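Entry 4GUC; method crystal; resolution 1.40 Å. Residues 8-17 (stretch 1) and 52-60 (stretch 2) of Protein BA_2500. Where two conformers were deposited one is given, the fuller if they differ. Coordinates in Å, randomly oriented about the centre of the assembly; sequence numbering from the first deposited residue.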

ATOM      1  N   LEU A   8       1.406  15.579   2.037  1.00 18.33           N
ATOM      2  CA  LEU A   8       2.142  15.075   3.177  1.00 16.40           C
ATOM      3  C   LEU A   8       1.582  13.759   3.686  1.00 14.83           C
ATOM      4  O   LEU A   8       0.430  13.458   3.421  1.00 15.05           O
ATOM      5  CB  LEU A   8       2.128  16.115   4.267  1.00 15.99           C
ATOM      6  CG  LEU A   8       2.642  17.512   3.874  1.00 16.79           C
ATOM      7  CD1 LEU A   8       2.581  18.449   5.092  1.00 16.33           C
ATOM      8  CD2 LEU A   8       4.048  17.408   3.326  1.00 18.50           C
ATOM      9  N   ASP A   9       2.407  12.979   4.408  1.00 14.48           N
ATOM     10  CA  ASP A   9       1.966  11.695   4.932  1.00 13.92           C
ATOM     11  C   ASP A   9       2.640  11.481   6.301  1.00 15.74           C
ATOM     12  O   ASP A   9       3.754  11.963   6.509  1.00 18.45           O
ATOM     13  CB  ASP A   9       2.374  10.571   3.983  1.00 12.87           C
ATOM     14  CG  ASP A   9       1.713   9.240   4.348  1.00 13.68           C
ATOM     15  OD1 ASP A   9       0.497   9.086   4.024  1.00 14.92           O
ATOM     16  OD2 ASP A   9       2.402   8.345   4.901  1.00 13.35           O
ATOM     17  N   THR A  10       1.986  10.749   7.204  1.00 16.09           N
ATOM     18  CA  THR A  10       2.496  10.525   8.557  1.00 19.19           C
ATOM     19  C   THR A  10       3.209   9.209   8.866  1.00 16.40           C
ATOM     20  O   THR A  10       3.817   9.041   9.940  1.00 18.92           O
ATOM     21  CB  THR A  10       1.307  10.547   9.584  1.00 19.31           C
ATOM     22  OG1 THR A  10       0.377   9.495   9.288  1.00 24.08           O
ATOM     23  CG2 THR A  10       0.576  11.863   9.583  1.00 22.79           C
ATOM     24  N   TRP A  11       3.162   8.272   7.933  1.00 13.17           N
ATOM     25  CA  TRP A  11       3.760   6.951   8.163  1.00 13.19           C
ATOM     26  C   TRP A  11       5.282   7.022   8.240  1.00 13.38           C
ATOM     27  O   TRP A  11       5.918   7.910   7.687  1.00 14.37           O
ATOM     28  CB  TRP A  11       3.152   5.937   7.215  1.00 11.83           C
ATOM     29  CG  TRP A  11       1.741   5.572   7.612  1.00 12.79           C
ATOM     30  CD1 TRP A  11       0.888   6.241   8.457  1.00 13.24           C
ATOM     31  CD2 TRP A  11       0.962   4.546   6.994  1.00 10.30           C
ATOM     32  NE1 TRP A  11      -0.346   5.623   8.473  1.00 12.07           N
ATOM     33  CE2 TRP A  11      -0.328   4.577   7.582  1.00 12.06           C
ATOM     34  CE3 TRP A  11       1.249   3.549   6.064  1.00 10.96           C
ATOM     35  CZ2 TRP A  11      -1.330   3.661   7.225  1.00 12.01           C
ATOM     36  CZ3 TRP A  11       0.245   2.675   5.703  1.00 10.08           C
ATOM     37  CH2 TRP A  11      -1.009   2.735   6.284  1.00 11.30           C
ATOM     38  N   ARG A  12       5.870   6.046   8.906  0.50 12.96           N
ATOM     39  CA  ARG A  12       7.303   6.070   9.133  0.50 13.55           C
ATOM     40  C   ARG A  12       8.222   6.041   7.904  0.50 14.33           C
ATOM     41  O   ARG A  12       9.169   6.825   7.840  0.50 15.98           O
ATOM     42  CB  ARG A  12       7.680   4.954  10.108  0.50 13.26           C
ATOM     43  CG  ARG A  12       9.102   5.110  10.653  0.50 14.93           C
ATOM     44  CD  ARG A  12       9.432   4.071  11.715  0.50 18.99           C
ATOM     45  NE  ARG A  12       8.489   4.114  12.827  0.50 21.07           N
ATOM     46  CZ  ARG A  12       8.610   4.890  13.904  0.50 21.26           C
ATOM     47  NH1 ARG A  12       9.643   5.703  14.042  0.50 24.75           N
ATOM     48  NH2 ARG A  12       7.695   4.838  14.855  0.50 22.59           N
ATOM     49  N   TRP A  13       7.945   5.170   6.942  1.00 14.72           N
ATOM     50  CA  TRP A  13       8.790   5.035   5.752  1.00 13.73           C
ATOM     51  C   TRP A  13       8.177   5.705   4.532  1.00 13.32           C
ATOM     52  O   TRP A  13       7.162   5.244   3.999  1.00 17.15           O
ATOM     53  CB  TRP A  13       9.022   3.550   5.488  1.00 15.05           C
ATOM     54  CG  TRP A  13       9.462   2.804   6.701  1.00 14.23           C
ATOM     55  CD1 TRP A  13       8.778   1.810   7.344  1.00 16.47           C
ATOM     56  CD2 TRP A  13      10.634   3.058   7.482  1.00 16.48           C
ATOM     57  NE1 TRP A  13       9.489   1.386   8.439  1.00 16.11           N
ATOM     58  CE2 TRP A  13      10.628   2.142   8.548  1.00 17.69           C
ATOM     59  CE3 TRP A  13      11.710   3.949   7.362  1.00 15.98           C
ATOM     60  CZ2 TRP A  13      11.653   2.103   9.502  1.00 20.09           C
ATOM     61  CZ3 TRP A  13      12.736   3.908   8.306  1.00 18.93           C
ATOM     62  CH2 TRP A  13      12.695   2.993   9.367  1.00 20.49           C
ATOM     63  N   GLN A  14       8.829   6.750   4.033  0.50 14.20           N
ATOM     64  CA  GLN A  14       8.315   7.477   2.869  0.50 13.95           C
ATOM     65  C   GLN A  14       9.282   7.406   1.702  0.50 12.43           C
ATOM     66  O   GLN A  14       9.214   8.201   0.777  0.50 11.49           O
ATOM     67  CB  GLN A  14       8.092   8.942   3.223  0.50 14.74           C
ATOM     68  CG  GLN A  14       7.214   9.191   4.440  0.50 18.76           C
ATOM     69  CD  GLN A  14       5.793   8.868   4.221  0.50 19.68           C
ATOM     70  OE1 GLN A  14       5.282   8.953   3.108  0.50 23.82           O
ATOM     71  NE2 GLN A  14       5.109   8.535   5.298  0.50 18.10           N
ATOM     72  N   ASN A  15      10.227   6.484   1.799  1.00 12.90           N
ATOM     73  CA  ASN A  15      11.197   6.237   0.762  1.00 12.13           C
ATOM     74  C   ASN A  15      11.179   4.726   0.509  1.00 11.88           C
ATOM     75  O   ASN A  15      11.225   3.957   1.471  1.00 11.91           O
ATOM     76  CB  ASN A  15      12.548   6.749   1.284  1.00 14.86           C
ATOM     77  CG  ASN A  15      13.650   6.437   0.402  1.00 16.45           C
ATOM     78  OD1 ASN A  15      14.158   5.305   0.450  1.00 20.03           O
ATOM     79  ND2 ASN A  15      14.151   7.435  -0.312  1.00 20.19           N
ATOM     80  N   TYR A  16      11.153   4.316  -0.769  1.00 10.38           N
ATOM     81  CA  TYR A  16      11.063   2.892  -1.104  1.00 10.84           C
ATOM     82  C   TYR A  16      12.254   2.100  -0.562  1.00 10.82           C
ATOM     83  O   TYR A  16      12.076   1.004  -0.044  1.00 10.70           O
ATOM     84  CB  TYR A  16      10.796   2.617  -2.580  1.00 11.75           C
ATOM     85  CG  TYR A  16      10.437   1.177  -2.822  1.00 11.44           C
ATOM     86  CD1 TYR A  16       9.112   0.745  -2.706  1.00 12.03           C
ATOM     87  CD2 TYR A  16      11.399   0.233  -3.125  1.00 11.23           C
ATOM     88  CE1 TYR A  16       8.765  -0.573  -2.895  1.00 12.18           C
ATOM     89  CE2 TYR A  16      11.060  -1.071  -3.316  1.00 12.81           C
ATOM     90  CZ  TYR A  16       9.750  -1.493  -3.205  1.00 11.55           C
ATOM     91  OH  TYR A  16       9.413  -2.836  -3.393  1.00 13.12           O
ATOM     92  N   PHE A  17      13.476   2.612  -0.691  1.00 10.91           N
ATOM     93  CA  PHE A  17      14.630   1.898  -0.168  1.00 10.40           C
ATOM     94  C   PHE A  17      14.429   1.600   1.331  1.00 11.92           C
ATOM     95  O   PHE A  17      14.639   0.473   1.793  1.00 11.78           O
ATOM     96  CB  PHE A  17      15.929   2.685  -0.362  1.00 12.14           C
ATOM     97  CG  PHE A  17      17.145   1.970   0.151  1.00 12.59           C
ATOM     98  CD1 PHE A  17      17.927   1.192  -0.676  1.00 14.39           C
ATOM     99  CD2 PHE A  17      17.508   2.053   1.494  1.00 15.07           C
ATOM    100  CE1 PHE A  17      19.051   0.529  -0.182  1.00 14.82           C
ATOM    101  CE2 PHE A  17      18.614   1.389   1.984  1.00 14.63           C
ATOM    102  CZ  PHE A  17      19.368   0.615   1.137  1.00 15.32           C
ATOM    103  N   GLY A  52      -5.843  -2.997  11.025  1.00 10.72           N
ATOM    104  CA  GLY A  52      -4.951  -2.415  10.028  1.00 10.96           C
ATOM    105  C   GLY A  52      -5.585  -1.441   9.076  1.00 11.83           C
ATOM    106  O   GLY A  52      -6.795  -1.366   8.918  1.00 11.60           O
ATOM    107  N   ILE A  53      -4.717  -0.639   8.452  1.00 11.09           N
ATOM    108  CA  ILE A  53      -5.076   0.342   7.423  1.00  9.65           C
ATOM    109  C   ILE A  53      -4.060   0.116   6.299  1.00  9.43           C
ATOM    110  O   ILE A  53      -2.866  -0.086   6.560  1.00 10.38           O
ATOM    111  CB  ILE A  53      -4.940   1.803   7.925  1.00 11.59           C
ATOM    112  CG1 ILE A  53      -5.906   2.071   9.104  1.00 11.55           C
ATOM    113  CG2 ILE A  53      -5.184   2.811   6.786  1.00 10.83           C
ATOM    114  CD1 ILE A  53      -5.706   3.447   9.708  1.00 13.25           C
ATOM    115  N   VAL A  54      -4.527   0.173   5.056  1.00 10.11           N
ATOM    116  CA  VAL A  54      -3.647   0.011   3.899  1.00 10.66           C
ATOM    117  C   VAL A  54      -3.624   1.287   3.048  1.00 10.42           C
ATOM    118  O   VAL A  54      -4.657   1.924   2.849  1.00 13.10           O
ATOM    119  CB  VAL A  54      -4.109  -1.165   2.998  1.00 10.80           C
ATOM    120  CG1 VAL A  54      -3.392  -1.145   1.614  1.00 13.21           C
ATOM    121  CG2 VAL A  54      -3.959  -2.479   3.718  1.00 12.33           C
ATOM    122  N   LYS A  55      -2.450   1.708   2.618  1.00 10.40           N
ATOM    123  CA  LYS A  55      -2.307   2.819   1.721  1.00 10.05           C
ATOM    124  C   LYS A  55      -1.611   2.352   0.449  1.00 10.36           C
ATOM    125  O   LYS A  55      -0.756   1.457   0.490  1.00 10.87           O
ATOM    126  CB  LYS A  55      -1.425   3.917   2.337  1.00 10.72           C
ATOM    127  CG  LYS A  55      -2.065   4.762   3.411  1.00 10.46           C
ATOM    128  CD  LYS A  55      -1.115   5.731   4.076  1.00 10.71           C
ATOM    129  CE  LYS A  55      -1.805   6.556   5.126  1.00 12.14           C
ATOM    130  NZ  LYS A  55      -0.752   7.421   5.764  1.00 15.59           N
ATOM    131  N   ILE A  56      -2.015   2.928  -0.678  1.00  9.85           N
ATOM    132  CA  ILE A  56      -1.400   2.735  -1.967  1.00 10.97           C
ATOM    133  C   ILE A  56      -0.594   4.026  -2.240  1.00 10.47           C
ATOM    134  O   ILE A  56      -1.168   5.118  -2.246  1.00 11.37           O
ATOM    135  CB  ILE A  56      -2.394   2.470  -3.111  1.00 12.74           C
ATOM    136  CG1 ILE A  56      -3.187   1.171  -2.845  1.00 14.67           C
ATOM    137  CG2 ILE A  56      -1.643   2.399  -4.437  1.00 14.44           C
ATOM    138  CD1 ILE A  56      -4.191   0.788  -3.928  1.00 20.36           C
ATOM    139  N   TYR A  57       0.718   3.887  -2.391  1.00 10.65           N
ATOM    140  CA  TYR A  57       1.597   4.989  -2.711  1.00  9.85           C
ATOM    141  C   TYR A  57       2.192   4.820  -4.103  1.00 11.42           C
ATOM    142  O   TYR A  57       2.460   3.705  -4.554  1.00 11.54           O
ATOM    143  CB  TYR A  57       2.814   5.015  -1.785  1.00  9.99           C
ATOM    144  CG  TYR A  57       2.613   5.271  -0.294  1.00 10.15           C
ATOM    145  CD1 TYR A  57       2.748   6.552   0.230  1.00 10.60           C
ATOM    146  CD2 TYR A  57       2.382   4.241   0.605  1.00 10.56           C
ATOM    147  CE1 TYR A  57       2.631   6.801   1.598  1.00 12.21           C
ATOM    148  CE2 TYR A  57       2.256   4.478   1.960  1.00 10.46           C
ATOM    149  CZ  TYR A  57       2.403   5.750   2.463  1.00 10.61           C
ATOM    150  OH  TYR A  57       2.306   5.894   3.821  1.00 11.51           O
ATOM    151  N   GLN A  58       2.431   5.937  -4.788  1.00 10.63           N
ATOM    152  CA  GLN A  58       3.107   5.929  -6.058  1.00 11.40           C
ATOM    153  C   GLN A  58       4.602   6.172  -5.760  1.00 11.64           C
ATOM    154  O   GLN A  58       4.967   6.964  -4.889  1.00 12.85           O
ATOM    155  CB  GLN A  58       2.605   7.059  -6.964  1.00 11.86           C
ATOM    156  CG  GLN A  58       3.246   7.056  -8.322  1.00 14.76           C
ATOM    157  CD  GLN A  58       2.910   8.293  -9.134  1.00 20.45           C
ATOM    158  OE1 GLN A  58       3.681   9.252  -9.101  1.00 26.06           O
ATOM    159  NE2 GLN A  58       1.741   8.335  -9.721  1.00 19.49           N
ATOM    160  N   LEU A  59       5.475   5.467  -6.475  0.50 12.02           N
ATOM    161  CA  LEU A  59       6.922   5.620  -6.324  0.50 13.78           C
ATOM    162  C   LEU A  59       7.383   6.545  -7.469  0.50 15.89           C
ATOM    163  O   LEU A  59       7.338   6.145  -8.650  0.50 17.89           O
ATOM    164  CB  LEU A  59       7.618   4.243  -6.375  0.50 14.45           C
ATOM    165  CG  LEU A  59       9.156   4.222  -6.311  0.50 15.97           C
ATOM    166  CD1 LEU A  59       9.706   4.979  -5.153  0.50 18.94           C
ATOM    167  CD2 LEU A  59       9.681   2.799  -6.279  0.50 15.50           C
ATOM    168  N   SER A  60       7.849   7.750  -7.135  1.00 16.05           N
ATOM    169  CA  SER A  60       8.291   8.680  -8.145  1.00 17.88           C
ATOM    170  C   SER A  60       9.129   9.755  -7.507  1.00 18.14           C
ATOM    171  O   SER A  60       9.015  10.049  -6.321  1.00 17.66           O
ATOM    172  CB  SER A  60       7.115   9.256  -8.921  1.00 20.57           C
ATOM    173  OG  SER A  60       6.235   9.973  -8.094  1.00 22.62           O
TER
HETATM  174  O   HOH W   1       4.652   4.111   4.412  1.00 13.98           O

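A carboxylate at a packed contact is favoured where its charge is balanced and its oxygens find donors, and the packing of a loop against a β-strand in Protein BA_2500 is a compact example. Asp 9 meets the strand with both oxygens engaged. OD1 of Asp 9 forms a salt bridge with NZ of Lys 55 at 2.7 Å, and the same pair is a hydrogen bond donated by the ammonium group. OD2 of Asp 9 accepts a hydrogen bond from OH of Tyr 57, also at 2.7 Å. Lys 55 and Tyr 57 lie two residues apart on an extended strand, so their side chains leave the same face and can reach one carboxylate together.

The loop contributes its own hydrogen bonds to the same acid. Asp 9 OD2 also accepts hydrogen bonds from the backbone N of Trp 11 at 3.1 Å and from NE2 of Gln 14 at 2.7 Å. A second hydrogen bond runs from Gln 14 NE2 to the backbone O of Trp 11, at 2.6 Å, so one amide group ties the loop together at two points. A water adds a further link: it donates to the backbone O of Trp 13 at 2.8 Å and, weakly, to OH of Tyr 57 at 3.0 Å.

Interactions with an aromatic ring form the second group. Lys 55 extends along Trp 11, with chi2, chi3 and chi4 all t, and its straight chain places different atoms over different parts of the indole. NZ of Lys 55 sits 3.2 Å from the centroid of the five-membered ring of Trp 11, 9° off the normal, a cation-pi interaction; CD of Lys 55 lies 3.5 Å from the centroid of the six-membered ring, almost exactly on its normal, a CH-pi contact. The 3.3 Å between Trp 11 NE1 and Lys 55 NZ is therefore no hydrogen bond: both atoms are donors, and the ammonium lies over the ring face. The lysine thus answers the acid and the π system at once. At the ring edge, CH2 of Trp 11 comes within 3.4 Å of the backbone O of Ile 53.

Apolar packing completes the contact. CZ2 of Trp 11 approaches CG2 of Ile 53 at 4.0 Å. Farther along, where the loop enters a helix, CB of Tyr 16 packs against CD1 of Leu 59 at 3.7 Å. Ile 53, Lys 55, Tyr 57 and Leu 59 all point toward the loop, the alternation expected of a strand.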